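PDB 1XKN: putative peptidyl-arginine deiminase from Chlorobium tepidum, which probably acts as a hydrolase that deiminates the guanidino group of agmatine or of arginine residues. Local coordinates for residues A[21-26]-A[34-39]; A[100-105]-A[138-143]; A[147-152]-A[194-199]. All blocks are in the same frame, centred on the assembly; numbering follows the deposited sequence.

Contact 1. Residues A[21-26]-A[34-39]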
# COMPACT_ATOMS: atom_id res chain seq x y z
N SER A 21 0.66 10.13 -5.55
CA SER A 21 1.61 10.69 -6.50
C SER A 21 0.82 10.71 -7.81
O SER A 21 0.63 9.66 -8.43
CB SER A 21 2.86 9.81 -6.63
OG SER A 21 3.68 9.89 -5.48
N TRP A 22 0.35 11.89 -8.20
CA TRP A 22 -0.45 12.04 -9.42
C TRP A 22 0.24 11.39 -10.62
O TRP A 22 1.44 11.56 -10.83
CB TRP A 22 -0.71 13.52 -9.69
CG TRP A 22 -1.90 13.74 -10.57
CD1 TRP A 22 -1.89 14.02 -11.91
CD2 TRP A 22 -3.28 13.62 -10.19
NE1 TRP A 22 -3.18 14.07 -12.39
CE2 TRP A 22 -4.05 13.84 -11.36
CE3 TRP A 22 -3.93 13.35 -8.98
CZ2 TRP A 22 -5.45 13.79 -11.35
CZ3 TRP A 22 -5.32 13.30 -8.97
CH2 TRP A 22 -6.07 13.52 -10.15
N PRO A 23 -0.53 10.64 -11.43
CA PRO A 23 0.01 9.95 -12.60
C PRO A 23 0.43 10.83 -13.77
O PRO A 23 -0.20 11.84 -14.06
CB PRO A 23 -1.13 9.01 -12.99
CG PRO A 23 -2.33 9.85 -12.68
CD PRO A 23 -1.98 10.40 -11.31
N HIS A 24 1.50 10.43 -14.44
CA HIS A 24 1.99 11.16 -15.60
C HIS A 24 2.89 10.30 -16.48
O HIS A 24 3.15 10.64 -17.63
CB HIS A 24 2.75 12.42 -15.16
CG HIS A 24 3.97 12.13 -14.34
ND1 HIS A 24 3.93 11.98 -12.97
CD2 HIS A 24 5.26 11.94 -14.71
CE1 HIS A 24 5.15 11.71 -12.53
NE2 HIS A 24 5.97 11.69 -13.56
N LYS A 25 3.36 9.18 -15.93
CA LYS A 25 4.23 8.28 -16.68
C LYS A 25 3.43 7.45 -17.68
O LYS A 25 2.85 6.42 -17.33
CB LYS A 25 4.99 7.36 -15.72
CG LYS A 25 6.06 6.51 -16.38
CD LYS A 25 6.77 5.63 -15.36
CE LYS A 25 7.83 4.76 -16.02
NZ LYS A 25 8.47 3.83 -15.06
N LEU A 26 3.41 7.89 -18.94
CA LEU A 26 2.69 7.20 -20.00
C LEU A 26 3.13 5.74 -20.13
O LEU A 26 2.33 4.87 -20.47
CB LEU A 26 2.89 7.92 -21.33
CG LEU A 26 2.51 9.41 -21.36
CD1 LEU A 26 2.88 10.00 -22.71
CD2 LEU A 26 1.03 9.58 -21.08
N GLU A 34 -5.03 7.66 -21.06
CA GLU A 34 -6.14 8.60 -20.96
C GLU A 34 -7.14 8.40 -19.81
O GLU A 34 -7.54 9.37 -19.16
CB GLU A 34 -6.89 8.67 -22.29
CG GLU A 34 -6.16 9.49 -23.33
CD GLU A 34 -6.94 9.62 -24.62
OE1 GLU A 34 -8.15 9.90 -24.55
OE2 GLU A 34 -6.33 9.45 -25.70
N PRO A 35 -7.57 7.15 -19.55
CA PRO A 35 -8.53 6.90 -18.47
C PRO A 35 -7.95 6.99 -17.05
O PRO A 35 -8.69 7.19 -16.09
CB PRO A 35 -9.03 5.48 -18.76
CG PRO A 35 -8.79 5.31 -20.23
CD PRO A 35 -7.45 5.97 -20.42
N VAL A 36 -6.64 6.85 -16.94
CA VAL A 36 -5.97 6.85 -15.64
C VAL A 36 -6.17 8.06 -14.73
O VAL A 36 -6.51 7.91 -13.56
CB VAL A 36 -4.46 6.58 -15.82
CG1 VAL A 36 -3.77 6.49 -14.46
CG2 VAL A 36 -4.27 5.27 -16.58
N PRO A 37 -5.95 9.28 -15.24
CA PRO A 37 -6.14 10.48 -14.41
C PRO A 37 -7.51 10.53 -13.72
O PRO A 37 -7.61 10.92 -12.56
CB PRO A 37 -5.92 11.63 -15.39
CG PRO A 37 -6.27 11.01 -16.73
CD PRO A 37 -5.62 9.66 -16.62
N ALA A 38 -8.55 10.14 -14.44
CA ALA A 38 -9.90 10.17 -13.88
C ALA A 38 -10.02 9.21 -12.70
O ALA A 38 -10.75 9.49 -11.74
CB ALA A 38 -10.93 9.81 -14.95
N VAL A 39 -9.32 8.08 -12.75
CA VAL A 39 -9.37 7.12 -11.66
C VAL A 39 -8.74 7.73 -10.42
O VAL A 39 -9.24 7.56 -9.30
CB VAL A 39 -8.65 5.80 -12.02
CG1 VAL A 39 -8.82 4.78 -10.89
CG2 VAL A 39 -9.21 5.24 -13.31
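Val36 holds CG1 anti to its backbone N (chi1 -177°), and from there the methyl meets the ring of Pro23, while Trp22, at chi1 -158°, swings its indole round so that the benzo end approaches the carbonyl of Pro37. The aliphatic pair is closest at 3.9 Å, from Pro23 CB to Val36 CG1, and Pro23 CG stands only slightly farther from the same methyl; the two side chains run past each other in opposite senses. Pro23 CG also lies 4.2 Å from Pro37 CA, which agrees with these two prolines having the nearest CA atoms of the two segments, 6.4 Å apart. On the indole, CZ2 comes within 3.8 Å of Pro37 O, a van der Waals approach. Within its segment, Pro23 CD covers part of one Trp22 ring face, 3.4 Å above its plane toward the rim. Apolar approaches thus combine with one to a carbonyl oxygen. The contact lies inside a beta-alpha-beta crossover, where the loop leaving strand 15-21 folds against the start of helix 36-50. Trp22 reaches on to Ile55 and Val57 of strand 52-57 and to Met62 and Ala66 of helix 60-73, and Phe40 touches both Trp22 and Pro23.

Contact 2. Residues A[100-105]-A[138-143]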
# COMPACT_ATOMS: atom_id res chain seq x y z
N PRO A 100 6.31 7.85 1.66
CA PRO A 100 6.72 8.01 3.06
C PRO A 100 6.24 6.95 4.05
O PRO A 100 5.05 6.86 4.36
CB PRO A 100 6.21 9.41 3.40
CG PRO A 100 4.94 9.48 2.64
CD PRO A 100 5.32 8.88 1.29
N ASN A 101 7.19 6.17 4.54
CA ASN A 101 6.92 5.12 5.52
C ASN A 101 7.05 5.75 6.90
O ASN A 101 8.10 5.70 7.53
CB ASN A 101 7.94 3.98 5.34
CG ASN A 101 7.68 2.79 6.25
OD1 ASN A 101 8.50 1.87 6.32
ND2 ASN A 101 6.55 2.79 6.95
N TYR A 102 5.96 6.36 7.36
CA TYR A 102 5.92 7.01 8.66
C TYR A 102 6.01 5.99 9.79
O TYR A 102 5.38 4.94 9.74
CB TYR A 102 4.60 7.76 8.83
CG TYR A 102 4.42 8.93 7.91
CD1 TYR A 102 4.96 10.17 8.22
CD2 TYR A 102 3.68 8.80 6.73
CE1 TYR A 102 4.75 11.27 7.39
CE2 TYR A 102 3.47 9.89 5.90
CZ TYR A 102 4.01 11.12 6.24
OH TYR A 102 3.77 12.21 5.44
N VAL A 103 6.79 6.32 10.81
CA VAL A 103 6.94 5.48 11.99
C VAL A 103 7.07 6.42 13.18
O VAL A 103 7.42 7.59 13.02
CB VAL A 103 8.21 4.59 11.95
CG1 VAL A 103 8.08 3.53 10.87
CG2 VAL A 103 9.45 5.45 11.73
N ILE A 104 6.77 5.92 14.38
CA ILE A 104 6.88 6.72 15.59
C ILE A 104 8.20 6.34 16.24
O ILE A 104 8.45 5.16 16.50
CB ILE A 104 5.74 6.43 16.59
CG1 ILE A 104 4.38 6.64 15.91
CG2 ILE A 104 5.87 7.34 17.81
CD1 ILE A 104 4.21 7.99 15.25
N ARG A 105 9.05 7.33 16.49
CA ARG A 105 10.34 7.09 17.11
C ARG A 105 10.31 7.38 18.60
O ARG A 105 9.77 8.40 19.03
CB ARG A 105 11.42 7.97 16.46
CG ARG A 105 12.79 7.86 17.11
CD ARG A 105 13.85 8.66 16.36
NE ARG A 105 13.58 10.10 16.34
CZ ARG A 105 14.35 10.99 15.72
NH1 ARG A 105 15.44 10.59 15.07
NH2 ARG A 105 14.03 12.28 15.74
N GLU A 138 12.14 11.95 1.32
CA GLU A 138 12.92 13.09 1.78
C GLU A 138 12.23 14.42 1.50
O GLU A 138 12.26 15.33 2.33
CB GLU A 138 14.31 13.09 1.14
CG GLU A 138 15.26 14.08 1.81
CD GLU A 138 16.69 13.96 1.35
OE1 GLU A 138 17.58 14.48 2.06
OE2 GLU A 138 16.95 13.35 0.28
N ARG A 139 11.60 14.54 0.34
CA ARG A 139 10.91 15.77 -0.00
C ARG A 139 9.64 15.90 0.85
O ARG A 139 9.24 17.01 1.21
CB ARG A 139 10.57 15.80 -1.49
CG ARG A 139 11.79 15.72 -2.42
CD ARG A 139 11.39 16.09 -3.85
NE ARG A 139 12.29 15.59 -4.89
CZ ARG A 139 13.49 16.08 -5.16
NH1 ARG A 139 13.98 17.09 -4.46
NH2 ARG A 139 14.20 15.57 -6.16
N VAL A 140 9.02 14.78 1.19
CA VAL A 140 7.83 14.82 2.04
C VAL A 140 8.27 15.27 3.43
O VAL A 140 7.65 16.15 4.03
CB VAL A 140 7.14 13.43 2.13
CG1 VAL A 140 6.03 13.47 3.17
CG2 VAL A 140 6.57 13.05 0.77
N ALA A 141 9.34 14.67 3.94
CA ALA A 141 9.85 15.02 5.26
C ALA A 141 10.18 16.51 5.31
O ALA A 141 9.93 17.18 6.31
CB ALA A 141 11.09 14.20 5.59
N LYS A 142 10.75 17.01 4.22
CA LYS A 142 11.10 18.42 4.14
C LYS A 142 9.84 19.28 4.19
O LYS A 142 9.75 20.24 4.96
CB LYS A 142 11.86 18.70 2.84
CG LYS A 142 12.10 20.17 2.56
CD LYS A 142 12.84 20.36 1.25
CE LYS A 142 13.01 21.83 0.93
NZ LYS A 142 13.70 22.02 -0.38
N ALA A 143 8.85 18.91 3.38
CA ALA A 143 7.60 19.66 3.33
C ALA A 143 6.87 19.70 4.67
O ALA A 143 6.27 20.72 5.02
CB ALA A 143 6.68 19.06 2.27
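Pro100 and Val140 bring the two backbones nearest, with 7.0 Å between their CA atoms, where an inverse gamma turn is centred on Asn101 and helix 131-144 passes beside it. The turn is marked by a weak bond of 3.2 Å from Tyr102 N to Pro100 O. Pro100 and Tyr102, on either side of the turn's central residue, both reach the helix, whereas Asn101 heads elsewhere and offers OD1 to Trp118 NE1.

On the helix side the closest approaches all fall on one methyl group. Val140 CG1, anti to the backbone N (chi1 172°), is 4.1 Å from Pro100 CB, with Pro100 CG almost as near. The same methyl is 3.4 Å from Tyr102 OH and 4.4 Å from Tyr102 CZ, which puts it at the hydroxyl end of the phenol. Both Pro100 and Tyr102 cross the valine at about a right angle. The phenol gets there because chi1 of -66° sets CG anti to the carbonyl carbon. Its hydroxyl, although pressed on a methyl, is not left without a polar partner: it is hydrogen-bonded to Gln144 OE1, one turn beyond Val140. The phenol is thus tied to the helix at two successive turns, by packing at the first and by a polar bond at the second.

All three touching residues are buried. Strand 101-107 pairs antiparallel with strand 110-119, which runs parallel to strand 148-152; helix 131-144 lies in the connection between those last two and also packs on the sheet through Ala141 and Ile115. Tyr102 lies between this helix and the sheet, touching Ile115 as well as Glu344 and Pro345 of strand 342-345.

Contact 3. Residues A[147-152]-A[194-199]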
# COMPACT_ATOMS: atom_id res chain seq x y z
N PRO A 147 11.74 14.66 10.80
CA PRO A 147 13.08 14.06 10.69
C PRO A 147 12.98 12.82 9.80
O PRO A 147 11.92 12.18 9.73
CB PRO A 147 13.41 13.68 12.13
CG PRO A 147 12.67 14.71 12.92
CD PRO A 147 11.34 14.78 12.21
N MSE A 148 14.07 12.49 9.12
CA MSE A 148 14.09 11.31 8.26
C MSE A 148 15.27 10.43 8.64
O MSE A 148 16.37 10.92 8.90
CB MSE A 148 14.21 11.70 6.79
CG MSE A 148 14.31 10.50 5.85
SE MSE A 148 14.53 10.96 3.98
CE MSE A 148 16.42 11.34 4.00
N VAL A 149 15.03 9.12 8.68
CA VAL A 149 16.06 8.15 8.98
C VAL A 149 16.16 7.27 7.74
O VAL A 149 15.14 6.86 7.19
CB VAL A 149 15.67 7.27 10.20
CG1 VAL A 149 16.78 6.27 10.50
CG2 VAL A 149 15.38 8.15 11.41
N SER A 150 17.39 7.01 7.28
CA SER A 150 17.58 6.18 6.08
C SER A 150 18.17 4.82 6.45
O SER A 150 19.10 4.73 7.25
CB SER A 150 18.51 6.88 5.09
OG SER A 150 17.90 8.04 4.53
N THR A 151 17.63 3.76 5.84
CA THR A 151 18.08 2.40 6.12
C THR A 151 19.13 1.87 5.16
O THR A 151 19.94 1.01 5.51
CB THR A 151 16.91 1.41 6.06
OG1 THR A 151 16.50 1.26 4.69
CG2 THR A 151 15.74 1.90 6.89
N GLY A 152 19.10 2.36 3.92
CA GLY A 152 20.05 1.91 2.92
C GLY A 152 19.66 0.58 2.31
O GLY A 152 20.39 0.02 1.50
N ARG A 194 13.32 -5.47 12.16
CA ARG A 194 13.17 -5.35 13.60
C ARG A 194 13.71 -4.00 14.05
O ARG A 194 13.06 -3.28 14.82
CB ARG A 194 13.92 -6.46 14.33
CG ARG A 194 13.19 -7.79 14.32
CD ARG A 194 13.79 -8.75 15.33
NE ARG A 194 12.96 -9.94 15.48
CZ ARG A 194 12.93 -10.95 14.62
NH1 ARG A 194 13.69 -10.92 13.53
NH2 ARG A 194 12.11 -11.97 14.83
N ARG A 195 14.89 -3.65 13.56
CA ARG A 195 15.55 -2.40 13.92
C ARG A 195 14.79 -1.13 13.54
O ARG A 195 14.58 -0.26 14.39
CB ARG A 195 16.94 -2.35 13.27
CG ARG A 195 17.69 -1.05 13.50
CD ARG A 195 18.99 -1.06 12.73
NE ARG A 195 19.76 0.16 12.93
CZ ARG A 195 20.88 0.45 12.29
NH1 ARG A 195 21.37 -0.39 11.39
NH2 ARG A 195 21.52 1.59 12.54
N TYR A 196 14.40 -1.03 12.28
CA TYR A 196 13.73 0.17 11.79
C TYR A 196 12.20 0.23 11.86
O TYR A 196 11.63 1.32 11.77
CB TYR A 196 14.21 0.45 10.36
CG TYR A 196 15.69 0.79 10.28
CD1 TYR A 196 16.19 1.93 10.90
CD2 TYR A 196 16.57 0.00 9.55
CE1 TYR A 196 17.53 2.30 10.78
CE2 TYR A 196 17.92 0.35 9.42
CZ TYR A 196 18.39 1.50 10.03
OH TYR A 196 19.70 1.88 9.86
N LEU A 197 11.54 -0.91 12.01
CA LEU A 197 10.09 -0.92 12.11
C LEU A 197 9.64 -1.34 13.51
O LEU A 197 8.47 -1.21 13.86
CB LEU A 197 9.48 -1.85 11.05
CG LEU A 197 9.74 -1.42 9.60
CD1 LEU A 197 9.03 -2.38 8.64
CD2 LEU A 197 9.23 0.00 9.39
N GLY A 198 10.58 -1.85 14.30
CA GLY A 198 10.26 -2.26 15.65
C GLY A 198 9.38 -3.48 15.78
O GLY A 198 8.74 -3.68 16.81
N ILE A 199 9.33 -4.31 14.74
CA ILE A 199 8.50 -5.50 14.80
C ILE A 199 9.22 -6.63 15.53
O ILE A 199 10.44 -6.57 15.73
CB ILE A 199 8.03 -5.94 13.39
CG1 ILE A 199 9.22 -6.04 12.43
CG2 ILE A 199 7.01 -4.95 12.86
CD1 ILE A 199 10.00 -7.33 12.55
O HOH W 1 20.40 4.48 9.93
O HOH W 2 21.04 0.56 7.95
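Tyr196 OH is gripped by two waters that carry it to consecutive carbonyls of strand 148-152. One water donates to Tyr196 OH at 2.7 Å and to Ser150 O at 3.0 Å. The other accepts from Tyr196 OH at 2.7 Å, in the plane of the ring at its edge, and donates to Thr151 O at 2.7 Å. The hydroxyl therefore works as acceptor and as donor at once, and its directions are settled by the bridges.

Behind this polar end, the phenol lies against the strand. Thr151 CG2 stands over one face, 3.6 Å from the ring centroid and 21° off its normal, which satisfies the geometry of a CH-pi contact. With chi1 of 70°, Thr151 tucks OG1 between its backbone N and carbonyl carbon, where it bonds Met153 N, and leaves CG2 to cover the tyrosine. Val149 adds a looser apolar touch, CG1 to Tyr196 CE1 at 4.0 Å. The opposite face is met by Arg195, whose CD is 3.7 Å above the ring plane, toward the rim. The arginine chain is extended throughout, and Tyr196 OH lies 3.0 Å above the guanidinium plane, over its centre. Ser150 turns its own side chain away, to Asn117, a ligand of the bound sodium ion.

The chemistry is accordingly mixed: carbon packing fixes the ring between threonine and arginine, while water spans the distance from hydroxyl to backbone. The nearby positive charge may make the hydroxyl a better donor to one water and a poorer acceptor from the other.

The three contacts follow in series along the chain, none nesting within or crossing another. Contact 1 closes the short loop between strand 15-21 and helix 36-50 and belongs to the sheet containing strands 15-21 and 52-57. It stands apart, its centre about 24 Å from that of contact 2 and 31 Å from that of contact 3. Contact 2 closes a longer excursion, bringing helix 131-144 back to strand 101-107. Contact 3 opens soon after on strand 148-152 of the same sheet and closes a loop of about forty residues with the end of helix 186-197. These last two centres lie about 11 Å apart and the contacts touch: Leu197 packs on Asn101 and Val103, and Met148 on Glu138.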